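Local coordinates for hypothetical protein yfcE (Escherichia coli, PDB 1SU1) that is of unknown function but belongs to the calcineurin-like phosphoesterase superfamily and binds zinc ions at a two-site metal centre, at residues P155-F164 / I200-P208. Sequence-based numbering, arbitrary orientation.
Sequences PVAEQRGEIF and IIAQVAINP
The ring of F164 rests with one face against I206, whose CG2 sits over the ring, shifted toward its rim, 3.9 Å from the ring centroid and 19° off the normal, a CH-pi contact. The CB of I206 adds a second touch, 3.8 Å from F164 CE2. Beside it V204 meets the same ring obliquely, its CG2 3.9 Å from F164 CD1. With CG1 between the backbone N and the carbonyl carbon (chi1 63°) and CG2 anti to the N, V204 splits its two methyls between neighbours: CG2 goes to the ring, while CG1 lies 4.1 Å from A157 CB. A beta-branched valine can thus serve two partners at once, whereas alanine suits the tighter place at A157, where its CB is 3.8 Å from A202 CB and 3.7 Å from Q203 N. Here the edge strands of the two beta sheets of the metallophosphoesterase sandwich face each other, 156-160 from one and 200-205 from the other, joined by apolar side chains; the axes of 156-160 and 202-205 pass at 5.3 Å and an angle of 38°. Farther along, P155 CG reaches I201 CG2 at 4.2 Å. A classic beta bulge places I201 and A202 both opposite V192 of the neighbouring strand, turning both toward the other sheet. Strand 156-160 leads into 163-167 through a type II' turn from R160 to I163, where G161 adopts a positive phi, which glycine tolerates easily. In the returning strand the backbone of F164 hydrogen-bonds with D145 and L147, while V146 packs against both F164 and I206.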
ATOM      1  N   PRO A 155     -23.255  -1.765  16.865  1.00 25.45           N
ATOM      2  CA  PRO A 155     -24.188  -0.971  16.058  1.00 24.14           C
ATOM      3  C   PRO A 155     -24.333   0.471  16.528  1.00 20.69           C
ATOM      4  O   PRO A 155     -24.367   0.741  17.728  1.00 19.76           O
ATOM      5  CB  PRO A 155     -25.491  -1.749  16.192  1.00 26.51           C
ATOM      6  CG  PRO A 155     -25.434  -2.176  17.632  1.00 27.89           C
ATOM      7  CD  PRO A 155     -23.994  -2.672  17.764  1.00 28.40           C
ATOM      8  N   VAL A 156     -24.412   1.394  15.578  1.00 17.48           N
ATOM      9  CA  VAL A 156     -24.567   2.795  15.912  1.00 15.22           C
ATOM     10  C   VAL A 156     -25.432   3.467  14.859  1.00 14.78           C
ATOM     11  O   VAL A 156     -25.392   3.106  13.684  1.00 15.44           O
ATOM     12  CB  VAL A 156     -23.179   3.522  15.984  1.00 20.35           C
ATOM     13  CG1 VAL A 156     -23.373   5.003  16.262  1.00 20.82           C
ATOM     14  CG2 VAL A 156     -22.314   2.897  17.072  1.00 18.45           C
ATOM     15  N   ALA A 157     -26.225   4.440  15.290  1.00 15.51           N
ATOM     16  CA  ALA A 157     -27.081   5.194  14.378  1.00 21.37           C
ATOM     17  C   ALA A 157     -27.454   6.445  15.152  1.00 27.50           C
ATOM     18  O   ALA A 157     -28.407   6.444  15.933  1.00 28.42           O
ATOM     19  CB  ALA A 157     -28.335   4.391  14.016  1.00 22.60           C
ATOM     20  N   GLU A 158     -26.685   7.510  14.956  1.00 30.64           N
ATOM     21  CA  GLU A 158     -26.940   8.741  15.682  1.00 34.92           C
ATOM     22  C   GLU A 158     -26.139   9.911  15.139  1.00 37.20           C
ATOM     23  O   GLU A 158     -25.176   9.738  14.394  1.00 36.49           O
ATOM     24  CB  GLU A 158     -26.577   8.550  17.155  1.00 36.66           C
ATOM     25  CG  GLU A 158     -25.096   8.308  17.387  1.00 45.18           C
ATOM     26  CD  GLU A 158     -24.745   8.119  18.853  1.00 52.87           C
ATOM     27  OE1 GLU A 158     -25.246   8.897  19.694  1.00 57.70           O
ATOM     28  OE2 GLU A 158     -23.959   7.197  19.166  1.00 56.79           O
ATOM     29  N   GLN A 159     -26.547  11.110  15.526  1.00 39.79           N
ATOM     30  CA  GLN A 159     -25.847  12.310  15.122  1.00 43.98           C
ATOM     31  C   GLN A 159     -24.817  12.572  16.209  1.00 44.36           C
ATOM     32  O   GLN A 159     -25.152  12.614  17.391  1.00 43.03           O
ATOM     33  CB  GLN A 159     -26.806  13.491  15.044  1.00 48.32           C
ATOM     34  CG  GLN A 159     -26.174  14.741  14.479  1.00 53.11           C
ATOM     35  CD  GLN A 159     -26.973  15.977  14.803  1.00 58.00           C
ATOM     36  OE1 GLN A 159     -27.003  16.428  15.953  1.00 60.51           O
ATOM     37  NE2 GLN A 159     -27.640  16.532  13.797  1.00 58.66           N
ATOM     38  N   ARG A 160     -23.562  12.713  15.810  1.00 45.49           N
ATOM     39  CA  ARG A 160     -22.484  12.987  16.754  1.00 47.57           C
ATOM     40  C   ARG A 160     -21.826  14.289  16.341  1.00 47.69           C
ATOM     41  O   ARG A 160     -21.011  14.316  15.419  1.00 46.38           O
ATOM     42  CB  ARG A 160     -21.459  11.857  16.744  1.00 52.14           C
ATOM     43  CG  ARG A 160     -21.754  10.750  17.733  1.00 59.80           C
ATOM     44  CD  ARG A 160     -20.601  10.596  18.726  1.00 66.14           C
ATOM     45  NE  ARG A 160     -20.900   9.624  19.777  1.00 72.28           N
ATOM     46  CZ  ARG A 160     -20.682   9.844  21.074  1.00 74.49           C
ATOM     47  NH1 ARG A 160     -20.166  11.005  21.475  1.00 75.36           N
ATOM     48  NH2 ARG A 160     -20.981   8.915  21.979  1.00 76.34           N
ATOM     49  N   GLY A 161     -22.194  15.370  17.019  1.00 47.46           N
ATOM     50  CA  GLY A 161     -21.647  16.666  16.676  1.00 47.22           C
ATOM     51  C   GLY A 161     -22.368  17.219  15.462  1.00 46.52           C
ATOM     52  O   GLY A 161     -23.577  17.447  15.500  1.00 46.49           O
ATOM     53  N   GLU A 162     -21.630  17.408  14.372  1.00 44.82           N
ATOM     54  CA  GLU A 162     -22.202  17.948  13.148  1.00 42.90           C
ATOM     55  C   GLU A 162     -22.400  16.914  12.041  1.00 38.14           C
ATOM     56  O   GLU A 162     -22.948  17.230  10.979  1.00 37.26           O
ATOM     57  CB  GLU A 162     -21.338  19.101  12.631  1.00 48.75           C
ATOM     58  CG  GLU A 162     -19.851  18.792  12.499  1.00 57.87           C
ATOM     59  CD  GLU A 162     -19.147  18.629  13.844  1.00 62.93           C
ATOM     60  OE1 GLU A 162     -19.252  17.544  14.458  1.00 65.05           O
ATOM     61  OE2 GLU A 162     -18.491  19.595  14.290  1.00 66.40           O
ATOM     62  N   ILE A 163     -21.954  15.685  12.278  1.00 33.34           N
ATOM     63  CA  ILE A 163     -22.127  14.634  11.284  1.00 31.66           C
ATOM     64  C   ILE A 163     -22.872  13.443  11.881  1.00 30.87           C
ATOM     65  O   ILE A 163     -23.103  13.381  13.089  1.00 32.05           O
ATOM     66  CB  ILE A 163     -20.772  14.131  10.717  1.00 30.66           C
ATOM     67  CG1 ILE A 163     -19.894  13.597  11.850  1.00 29.20           C
ATOM     68  CG2 ILE A 163     -20.074  15.257   9.956  1.00 28.55           C
ATOM     69  CD1 ILE A 163     -18.754  12.711  11.373  1.00 25.67           C
ATOM     70  N   PHE A 164     -23.235  12.498  11.022  1.00 27.32           N
ATOM     71  CA  PHE A 164     -23.947  11.303  11.448  1.00 24.39           C
ATOM     72  C   PHE A 164     -23.015  10.095  11.421  1.00 22.17           C
ATOM     73  O   PHE A 164     -22.215   9.946  10.498  1.00 23.10           O
ATOM     74  CB  PHE A 164     -25.124  11.026  10.503  1.00 23.93           C
ATOM     75  CG  PHE A 164     -26.202  12.068  10.539  1.00 25.06           C
ATOM     76  CD1 PHE A 164     -27.061  12.166  11.632  1.00 26.41           C
ATOM     77  CD2 PHE A 164     -26.370  12.946   9.469  1.00 24.45           C
ATOM     78  CE1 PHE A 164     -28.079  13.128  11.660  1.00 28.17           C
ATOM     79  CE2 PHE A 164     -27.379  13.910   9.483  1.00 26.74           C
ATOM     80  CZ  PHE A 164     -28.240  14.003  10.585  1.00 26.84           C
ATOM     81  N   ILE A 200     -35.941  -3.517  14.570  1.00 26.70           N
ATOM     82  CA  ILE A 200     -35.090  -2.334  14.584  1.00 27.86           C
ATOM     83  C   ILE A 200     -34.235  -2.188  15.839  1.00 28.99           C
ATOM     84  O   ILE A 200     -34.762  -2.003  16.935  1.00 28.80           O
ATOM     85  CB  ILE A 200     -35.926  -1.047  14.461  1.00 27.58           C
ATOM     86  CG1 ILE A 200     -36.888  -1.142  13.272  1.00 22.17           C
ATOM     87  CG2 ILE A 200     -34.987   0.156  14.340  1.00 24.35           C
ATOM     88  CD1 ILE A 200     -36.232  -1.397  11.926  1.00 26.75           C
ATOM     89  N   ILE A 201     -32.915  -2.245  15.668  1.00 27.29           N
ATOM     90  CA  ILE A 201     -31.988  -2.102  16.789  1.00 25.90           C
ATOM     91  C   ILE A 201     -31.646  -0.625  17.010  1.00 23.15           C
ATOM     92  O   ILE A 201     -31.452  -0.175  18.143  1.00 20.74           O
ATOM     93  CB  ILE A 201     -30.693  -2.892  16.518  1.00 30.37           C
ATOM     94  CG1 ILE A 201     -31.011  -4.390  16.475  1.00 28.10           C
ATOM     95  CG2 ILE A 201     -29.649  -2.588  17.590  1.00 31.23           C
ATOM     96  CD1 ILE A 201     -29.848  -5.258  16.047  1.00 29.85           C
ATOM     97  N   ALA A 202     -31.584   0.132  15.918  1.00 22.51           N
ATOM     98  CA  ALA A 202     -31.257   1.558  15.981  1.00 18.67           C
ATOM     99  C   ALA A 202     -31.501   2.184  14.621  1.00 16.44           C
ATOM    100  O   ALA A 202     -31.384   1.513  13.597  1.00 17.99           O
ATOM    101  CB  ALA A 202     -29.802   1.737  16.382  1.00 19.50           C
ATOM    102  N   GLN A 203     -31.865   3.459  14.600  1.00 16.50           N
ATOM    103  CA  GLN A 203     -32.095   4.132  13.331  1.00 18.84           C
ATOM    104  C   GLN A 203     -31.963   5.648  13.485  1.00 20.26           C
ATOM    105  O   GLN A 203     -32.171   6.201  14.572  1.00 19.10           O
ATOM    106  CB  GLN A 203     -33.474   3.754  12.755  1.00 19.06           C
ATOM    107  CG  GLN A 203     -34.646   4.030  13.678  1.00 21.96           C
ATOM    108  CD  GLN A 203     -36.008   3.573  13.111  1.00 22.98           C
ATOM    109  OE1 GLN A 203     -37.045   3.830  13.715  1.00 22.90           O
ATOM    110  NE2 GLN A 203     -36.000   2.915  11.951  1.00 16.56           N
ATOM    111  N   VAL A 204     -31.599   6.322  12.397  1.00 20.74           N
ATOM    112  CA  VAL A 204     -31.440   7.768  12.443  1.00 18.32           C
ATOM    113  C   VAL A 204     -31.891   8.361  11.125  1.00 17.62           C
ATOM    114  O   VAL A 204     -31.682   7.770  10.061  1.00 20.01           O
ATOM    115  CB  VAL A 204     -29.950   8.160  12.734  1.00 21.56           C
ATOM    116  CG1 VAL A 204     -29.040   7.667  11.607  1.00 16.52           C
ATOM    117  CG2 VAL A 204     -29.821   9.668  12.916  1.00 17.13           C
ATOM    118  N   ALA A 205     -32.547   9.512  11.201  1.00 18.62           N
ATOM    119  CA  ALA A 205     -33.005  10.197   9.997  1.00 20.48           C
ATOM    120  C   ALA A 205     -31.945  11.255   9.700  1.00 21.50           C
ATOM    121  O   ALA A 205     -31.572  12.036  10.575  1.00 18.23           O
ATOM    122  CB  ALA A 205     -34.347  10.868  10.236  1.00 17.88           C
ATOM    123  N   ILE A 206     -31.466  11.283   8.466  1.00 24.26           N
ATOM    124  CA  ILE A 206     -30.434  12.238   8.092  1.00 26.30           C
ATOM    125  C   ILE A 206     -30.939  13.461   7.319  1.00 30.03           C
ATOM    126  O   ILE A 206     -30.157  14.153   6.682  1.00 31.00           O
ATOM    127  CB  ILE A 206     -29.330  11.548   7.260  1.00 22.57           C
ATOM    128  CG1 ILE A 206     -29.917  10.987   5.961  1.00 20.56           C
ATOM    129  CG2 ILE A 206     -28.683  10.431   8.087  1.00 19.92           C
ATOM    130  CD1 ILE A 206     -28.905  10.272   5.077  1.00 20.25           C
ATOM    131  N   ASN A 207     -32.232  13.748   7.382  1.00 31.79           N
ATOM    132  CA  ASN A 207     -32.803  14.897   6.675  1.00 35.59           C
ATOM    133  C   ASN A 207     -32.182  16.181   7.176  1.00 37.76           C
ATOM    134  O   ASN A 207     -31.955  16.348   8.370  1.00 37.99           O
ATOM    135  CB  ASN A 207     -34.308  14.958   6.920  1.00 36.09           C
ATOM    136  CG  ASN A 207     -35.027  13.700   6.476  1.00 35.37           C
ATOM    137  OD1 ASN A 207     -35.696  13.698   5.437  1.00 38.23           O
ATOM    138  ND2 ASN A 207     -34.930  12.636   7.276  1.00 31.39           N
ATOM    139  N   PRO A 208     -31.847  17.095   6.261  1.00 38.17           N
ATOM    140  CA  PRO A 208     -31.241  18.387   6.568  1.00 38.50           C
ATOM    141  C   PRO A 208     -32.184  19.565   6.393  1.00 39.19           C
ATOM    142  O   PRO A 208     -32.477  20.241   7.414  1.00 42.71           O
ATOM    143  CB  PRO A 208     -30.066  18.384   5.630  1.00 39.31           C
ATOM    144  CG  PRO A 208     -30.656  17.877   4.393  1.00 38.73           C
ATOM    145  CD  PRO A 208     -31.689  16.810   4.827  1.00 38.78           C
ATOM    146  OXT PRO A 208     -32.648  19.760   5.246  1.00 42.65           O
TER